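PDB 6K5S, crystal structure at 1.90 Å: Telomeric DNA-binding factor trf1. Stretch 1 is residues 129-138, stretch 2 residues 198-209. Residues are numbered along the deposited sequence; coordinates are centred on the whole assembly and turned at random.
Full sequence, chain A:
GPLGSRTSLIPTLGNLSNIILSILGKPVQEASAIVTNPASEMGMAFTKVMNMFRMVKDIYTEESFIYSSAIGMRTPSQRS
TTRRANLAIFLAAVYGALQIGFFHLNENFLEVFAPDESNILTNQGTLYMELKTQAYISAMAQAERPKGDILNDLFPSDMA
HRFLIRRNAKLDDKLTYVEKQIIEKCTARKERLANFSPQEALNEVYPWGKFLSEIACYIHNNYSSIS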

# COMPACT_ATOMS: atom_id res chain seq x y z
N MET A 129 31.51 7.54 7.51
CA MET A 129 32.63 8.24 6.89
C MET A 129 32.57 8.18 5.38
O MET A 129 32.87 9.18 4.70
CB MET A 129 33.96 7.65 7.39
CG MET A 129 35.21 8.24 6.74
SD MET A 129 36.74 7.37 7.28
CE MET A 129 36.49 5.74 6.65
N GLU A 130 32.24 7.01 4.82
CA GLU A 130 32.15 6.88 3.37
C GLU A 130 30.96 7.65 2.81
O GLU A 130 31.03 8.20 1.70
CB GLU A 130 32.05 5.40 2.96
CG GLU A 130 33.29 4.53 3.30
CD GLU A 130 34.60 5.02 2.66
OE1 GLU A 130 34.57 5.74 1.64
OE2 GLU A 130 35.68 4.67 3.19
N LEU A 131 29.85 7.67 3.53
CA LEU A 131 28.73 8.50 3.11
C LEU A 131 29.16 9.96 3.01
O LEU A 131 28.88 10.64 2.02
CB LEU A 131 27.54 8.36 4.07
CG LEU A 131 26.38 9.30 3.71
CD1 LEU A 131 25.78 8.96 2.34
CD2 LEU A 131 25.30 9.19 4.78
N LYS A 132 29.81 10.48 4.06
CA LYS A 132 30.25 11.87 4.04
C LYS A 132 31.20 12.11 2.87
O LYS A 132 31.12 13.15 2.21
CB LYS A 132 30.93 12.23 5.37
CG LYS A 132 29.97 12.19 6.59
CD LYS A 132 30.77 12.31 7.91
CE LYS A 132 29.84 12.50 9.15
NZ LYS A 132 29.00 13.72 8.99
N THR A 133 32.04 11.13 2.55
CA THR A 133 32.96 11.27 1.43
C THR A 133 32.21 11.39 0.11
O THR A 133 32.54 12.24 -0.73
CB THR A 133 33.94 10.09 1.38
OG1 THR A 133 34.64 10.03 2.63
CG2 THR A 133 34.95 10.30 0.24
N GLN A 134 31.19 10.56 -0.10
CA GLN A 134 30.38 10.69 -1.31
C GLN A 134 29.59 11.99 -1.32
O GLN A 134 29.41 12.60 -2.38
CB GLN A 134 29.43 9.49 -1.47
CG GLN A 134 30.15 8.13 -1.71
CD GLN A 134 31.15 8.18 -2.87
OE1 GLN A 134 30.82 8.68 -3.95
NE2 GLN A 134 32.35 7.65 -2.66
N ALA A 135 29.07 12.43 -0.17
CA ALA A 135 28.39 13.73 -0.15
C ALA A 135 29.35 14.84 -0.57
O ALA A 135 28.97 15.75 -1.31
CB ALA A 135 27.80 14.02 1.23
N TYR A 136 30.59 14.78 -0.08
CA TYR A 136 31.58 15.78 -0.45
C TYR A 136 31.84 15.74 -1.96
O TYR A 136 31.84 16.79 -2.62
CB TYR A 136 32.88 15.55 0.34
CG TYR A 136 34.05 16.38 -0.15
CD1 TYR A 136 34.07 17.77 0.04
CD2 TYR A 136 35.14 15.79 -0.80
CE1 TYR A 136 35.13 18.56 -0.41
CE2 TYR A 136 36.21 16.56 -1.26
CZ TYR A 136 36.20 17.95 -1.04
OH TYR A 136 37.25 18.74 -1.47
N ILE A 137 32.03 14.55 -2.51
CA ILE A 137 32.35 14.41 -3.93
C ILE A 137 31.19 14.90 -4.79
O ILE A 137 31.39 15.61 -5.78
CB ILE A 137 32.71 12.95 -4.25
CG1 ILE A 137 34.08 12.64 -3.63
CG2 ILE A 137 32.66 12.71 -5.76
CD1 ILE A 137 34.38 11.13 -3.55
N SER A 138 29.97 14.55 -4.42
CA SER A 138 28.81 15.05 -5.16
C SER A 138 28.68 16.57 -5.03
O SER A 138 28.42 17.26 -6.02
CB SER A 138 27.53 14.36 -4.68
OG SER A 138 26.39 14.96 -5.30
N PRO A 198 44.64 15.72 -8.05
CA PRO A 198 43.58 16.67 -8.41
C PRO A 198 42.22 16.29 -7.81
O PRO A 198 41.85 15.12 -7.79
CB PRO A 198 43.54 16.58 -9.93
CG PRO A 198 43.89 15.15 -10.20
CD PRO A 198 44.87 14.73 -9.12
N GLN A 199 41.47 17.30 -7.36
CA GLN A 199 40.19 17.06 -6.70
C GLN A 199 39.22 16.29 -7.60
O GLN A 199 38.47 15.43 -7.12
CB GLN A 199 39.58 18.40 -6.29
CG GLN A 199 40.24 18.98 -5.07
CD GLN A 199 39.78 18.30 -3.79
OE1 GLN A 199 38.59 18.11 -3.58
NE2 GLN A 199 40.73 17.92 -2.94
N GLU A 200 39.24 16.56 -8.91
CA GLU A 200 38.32 15.89 -9.81
C GLU A 200 38.56 14.39 -9.88
O GLU A 200 37.67 13.64 -10.31
CB GLU A 200 38.43 16.53 -11.20
CG GLU A 200 38.39 18.08 -11.17
CD GLU A 200 39.78 18.73 -11.12
OE1 GLU A 200 40.28 19.14 -12.20
OE2 GLU A 200 40.37 18.85 -10.02
N ALA A 201 39.71 13.92 -9.43
CA ALA A 201 40.01 12.50 -9.42
C ALA A 201 39.42 11.77 -8.22
O ALA A 201 39.56 10.54 -8.13
CB ALA A 201 41.53 12.27 -9.43
N LEU A 202 38.80 12.48 -7.28
CA LEU A 202 38.41 11.83 -6.03
C LEU A 202 37.38 10.72 -6.27
O LEU A 202 37.38 9.71 -5.57
CB LEU A 202 37.89 12.86 -5.03
CG LEU A 202 39.04 13.47 -4.20
CD1 LEU A 202 38.54 14.61 -3.31
CD2 LEU A 202 39.78 12.42 -3.38
N ASN A 203 36.54 10.86 -7.29
CA ASN A 203 35.55 9.82 -7.51
C ASN A 203 36.16 8.54 -8.07
O ASN A 203 35.56 7.47 -7.95
CB ASN A 203 34.46 10.32 -8.43
CG ASN A 203 34.99 10.76 -9.77
OD1 ASN A 203 36.12 10.43 -10.14
ND2 ASN A 203 34.19 11.51 -10.50
N GLU A 204 37.33 8.62 -8.72
CA GLU A 204 38.02 7.38 -9.06
C GLU A 204 38.64 6.77 -7.82
O GLU A 204 38.64 5.54 -7.66
CB GLU A 204 39.07 7.65 -10.14
CG GLU A 204 38.47 8.12 -11.46
CD GLU A 204 39.47 8.09 -12.61
OE1 GLU A 204 39.43 8.99 -13.48
OE2 GLU A 204 40.31 7.17 -12.63
N VAL A 205 39.13 7.61 -6.91
CA VAL A 205 39.74 7.15 -5.66
C VAL A 205 38.69 6.56 -4.71
O VAL A 205 38.94 5.57 -4.01
CB VAL A 205 40.49 8.32 -5.02
CG1 VAL A 205 40.77 8.04 -3.60
CG2 VAL A 205 41.78 8.61 -5.77
N TYR A 206 37.52 7.19 -4.62
CA TYR A 206 36.42 6.69 -3.80
C TYR A 206 35.24 6.47 -4.74
O TYR A 206 34.30 7.29 -4.78
CB TYR A 206 36.08 7.67 -2.67
CG TYR A 206 37.24 7.93 -1.72
CD1 TYR A 206 37.59 7.02 -0.73
CD2 TYR A 206 37.96 9.11 -1.81
CE1 TYR A 206 38.63 7.28 0.14
CE2 TYR A 206 39.01 9.38 -0.95
CZ TYR A 206 39.35 8.46 0.02
OH TYR A 206 40.40 8.75 0.86
N PRO A 207 35.27 5.39 -5.53
CA PRO A 207 34.23 5.19 -6.54
C PRO A 207 32.86 4.97 -5.92
O PRO A 207 32.72 4.37 -4.85
CB PRO A 207 34.70 3.93 -7.29
CG PRO A 207 35.50 3.17 -6.28
CD PRO A 207 36.20 4.25 -5.46
N TRP A 208 31.84 5.48 -6.61
CA TRP A 208 30.46 5.33 -6.13
C TRP A 208 30.08 3.86 -6.02
O TRP A 208 29.54 3.42 -4.99
CB TRP A 208 29.52 6.07 -7.07
CG TRP A 208 28.07 5.93 -6.74
CD1 TRP A 208 27.13 5.28 -7.47
CD2 TRP A 208 27.40 6.48 -5.60
NE1 TRP A 208 25.89 5.39 -6.86
CE2 TRP A 208 26.04 6.13 -5.71
CE3 TRP A 208 27.82 7.23 -4.50
CZ2 TRP A 208 25.09 6.51 -4.75
CZ3 TRP A 208 26.89 7.62 -3.56
CH2 TRP A 208 25.54 7.25 -3.69
N GLY A 209 30.38 3.08 -7.06
CA GLY A 209 30.03 1.67 -7.04
C GLY A 209 30.51 0.96 -5.79
O GLY A 209 29.80 0.13 -5.22
O HOH W 1 32.18 8.95 -6.24

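Stretch 1 is helical throughout, part of a helix that begins before the stretch and continues after it. Stretch 2 is more broken. A 3-10 segment at Gln199 to Ala201 leads into a short helix, Tyr206 leaves helical geometry, and a new helix starts at Trp208 with Pro207 at its N-cap position. The nearest CA pairs are Ile137 with Asn203 (CA to CA, 6.6 Å) and Gln134 with Trp208 (CA to CA, 7.2 Å). Side chains fill much of the space between them, and the two stretches together bury 440 Å², both sides summed.

Met129 makes no contact with stretch 2. Its carbonyl O accepts a hydrogen bond from Thr133 OG1 at 2.9 Å, in addition to the helical bond from Thr133 N. Glu130 starts out sideways, but its end comes nearer, and OE1 lies 4.0 Å from Tyr206 CD1. This is only a packing contact; both carboxylate oxygens are hydrogen-bonded elsewhere in the structure. Leu131 and Lys132 take no part.

Thr133 points toward stretch 2. With its hydroxyl bonded to the helix backbone, its methyl CG2 sits over one face of the Tyr206 ring. CG2 is 4.1 Å from the ring centroid of Tyr206 and 24° off the normal, a CH-pi contact.

Gln134 provides the polar link to the turn. Its NE2 donates to Tyr206 O at 2.9 Å, and the N-H...O angle of 169° is nearly straight. Tyr206 is the first residue to leave helical geometry, and its O accepts this bond. Water 1 reinforces the link by donating to both Gln134 OE1 (2.7 Å) and Tyr206 O (3.1 Å). Gln134 OE1 also meets the edge of the Trp208 ring, 3.4 Å from CE3.

Ala135 faces away. Tyr136 points toward stretch 2 and combines two kinds of contact. Its OH donates a short hydrogen bond to Gln199 OE1, 2.6 Å away. Gln199 starts sideways, but its end comes nearer to complete this pair. Beside the hydroxyl, Tyr136 CE2 packs against Leu202 CD1 at 3.7 Å. Both partners lie at the ring edge, near its plane.

Ile137 packs against Leu202 and Asn203 of the short helix and Tyr206 just after it. Its CG1 is 4.1 Å from Leu202 CB, its CG2 is 4.0 Å from Asn203 CB, and its CD1 is 4.0 Å from Tyr206 CB. These are van der Waals contacts, and even Asn203 contributes a carbon here. Ser138 does not reach stretch 2.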